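Phosphatidylethanolamine-binding protein (Plasmodium vivax, PDB 2GZQ) probably binds phosphatidylethanolamine or other phosphate-bearing ligands, as other members of its family do. Local coordinates at residues 21-24 with 25-29. Residues are numbered along the deposited sequence; the frame is centred on the assembly and turned at random.
Sequences EKII and PHVFP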
loop_
_atom_site.group_PDB
_atom_site.type_symbol
_atom_site.label_atom_id
_atom_site.label_comp_id
_atom_site.label_asym_id
_atom_site.label_seq_id
_atom_site.Cartn_x
_atom_site.Cartn_y
_atom_site.Cartn_z
ATOM N N GLU A 21 16.883 0.647 -3.640
ATOM C CA GLU A 21 16.154 -0.564 -3.243
ATOM C C GLU A 21 15.360 -1.197 -4.379
ATOM O O GLU A 21 14.703 -2.230 -4.187
ATOM C CB GLU A 21 15.230 -0.265 -2.062
ATOM C CG GLU A 21 15.988 0.293 -0.880
ATOM C CD GLU A 21 16.990 -0.678 -0.289
ATOM O OE1 GLU A 21 16.771 -1.912 -0.338
ATOM O OE2 GLU A 21 18.042 -0.225 0.219
ATOM N N LYS A 22 15.442 -0.583 -5.555
ATOM C CA LYS A 22 14.727 -0.996 -6.765
ATOM C C LYS A 22 13.206 -0.933 -6.642
ATOM O O LYS A 22 12.489 -1.499 -7.466
ATOM C CB LYS A 22 15.205 -2.348 -7.251
ATOM C CG LYS A 22 16.677 -2.266 -7.655
ATOM C CD LYS A 22 17.178 -3.424 -8.481
ATOM C CE LYS A 22 18.639 -3.201 -8.798
ATOM N NZ LYS A 22 19.403 -2.735 -7.602
ATOM N N ILE A 23 12.727 -0.190 -5.667
ATOM C CA ILE A 23 11.338 0.153 -5.652
ATOM C C ILE A 23 10.947 0.975 -6.887
ATOM O O ILE A 23 9.866 0.793 -7.433
ATOM C CB ILE A 23 11.021 0.753 -4.302
ATOM C CG1 ILE A 23 11.189 -0.354 -3.260
ATOM C CG2 ILE A 23 9.659 1.361 -4.271
ATOM C CD1 ILE A 23 11.301 0.142 -1.872
ATOM N N ILE A 24 11.855 1.806 -7.365
ATOM C CA ILE A 24 11.847 2.213 -8.759
ATOM C C ILE A 24 12.926 1.343 -9.407
ATOM O O ILE A 24 14.092 1.409 -8.978
ATOM C CB ILE A 24 12.273 3.715 -8.894
ATOM C CG1 ILE A 24 11.258 4.598 -8.181
ATOM C CG2 ILE A 24 12.475 4.100 -10.334
ATOM C CD1 ILE A 24 11.745 6.029 -7.962
ATOM N N PRO A 25 12.598 0.540 -10.431
ATOM C CA PRO A 25 11.334 0.503 -11.185
ATOM C C PRO A 25 10.335 -0.608 -10.847
ATOM O O PRO A 25 9.361 -0.741 -11.559
ATOM C CB PRO A 25 11.838 0.255 -12.596
ATOM C CG PRO A 25 12.991 -0.675 -12.400
ATOM C CD PRO A 25 13.640 -0.274 -11.104
ATOM N N HIS A 26 10.560 -1.410 -9.809
ATOM C CA HIS A 26 9.749 -2.623 -9.584
ATOM C C HIS A 26 8.339 -2.306 -9.135
ATOM O O HIS A 26 7.406 -3.054 -9.470
ATOM C CB HIS A 26 10.376 -3.546 -8.565
ATOM C CG HIS A 26 11.638 -4.155 -9.029
ATOM N ND1 HIS A 26 12.450 -4.879 -8.186
ATOM C CD2 HIS A 26 12.240 -4.161 -10.240
ATOM C CE1 HIS A 26 13.506 -5.301 -8.851
ATOM N NE2 HIS A 26 13.394 -4.882 -10.105
ATOM N N VAL A 27 8.182 -1.242 -8.348
ATOM C CA VAL A 27 6.872 -0.805 -7.889
ATOM C C VAL A 27 6.399 0.432 -8.642
ATOM O O VAL A 27 5.262 0.474 -9.108
ATOM C CB VAL A 27 6.903 -0.523 -6.353
ATOM C CG1 VAL A 27 5.604 0.073 -5.878
ATOM C CG2 VAL A 27 7.233 -1.756 -5.599
ATOM N N PHE A 28 7.263 1.439 -8.736
ATOM C CA PHE A 28 6.983 2.632 -9.510
ATOM C C PHE A 28 7.911 2.638 -10.719
ATOM O O PHE A 28 9.142 2.632 -10.553
ATOM C CB PHE A 28 7.310 3.884 -8.695
ATOM C CG PHE A 28 6.527 4.050 -7.429
ATOM C CD1 PHE A 28 5.169 3.843 -7.354
ATOM C CD2 PHE A 28 7.180 4.485 -6.303
ATOM C CE1 PHE A 28 4.476 4.068 -6.165
ATOM C CE2 PHE A 28 6.491 4.680 -5.113
ATOM C CZ PHE A 28 5.140 4.466 -5.070
ATOM N N PRO A 29 7.383 2.596 -11.941
ATOM C CA PRO A 29 8.281 2.366 -13.075
ATOM C C PRO A 29 9.231 3.497 -13.387
ATOM O O PRO A 29 10.221 3.266 -14.078
ATOM C CB PRO A 29 7.338 2.099 -14.251
ATOM C CG PRO A 29 6.012 1.842 -13.665
ATOM C CD PRO A 29 5.973 2.595 -12.349
#
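Lys22 and Ile23 offer their carbonyls to the chain four and five residues on, across one short helix, 23-26, that contains a cis peptide bond between Ile24 and Pro25. Pro25 N carries no hydrogen, and it is His26 N that hydrogen-bonds back to Lys22 O, at 3.0 Å. Ile23 O is gripped by two N-H groups as the chain leaves the helix. Val27 N gives it a hydrogen bond of 2.8 Å. The second, from Phe28 N, lies in the carbonyl plane and is straighter (167° at the hydrogen). Ile24 CA adds a weak C-H...O contact, 3.3 Å from Phe28 O. Lys22, with positive phi (62°), plays two roles: it ends helix 15-20 in a Schellman motif and is the N-cap of the next helix.

The side chains of Lys22 and His26 run alongside each other, the lysine's CB resting over one face of the imidazole as a CH-pi contact, 4.0 Å from CB to the centroid of the His26 ring. CG of His26 stands anti to its own carbonyl carbon (chi1 -67°), which lays the ring beside the lysine chain, and ND1 is held by Arg139. In one of its two conformers Ile23 extends CG2 beside Val27, 3.9 Å from Val27 CB. Ile24 meets Phe28 crosswise: its CG1 comes near the plane of the phenyl ring at the edge and lies 4.0 Å from Phe28 CB.

This short helix joins helix 15-20 to the large sheet: Ile24 packs on Ile15 and Leu18, Val27 and Phe28 touch Ile143 of strand 138-148, and Ile23, in that conformer, reaches Phe192 and Trp194 of strand 188-198, where the Phe28 ring also meets Phe192 edge-to-face.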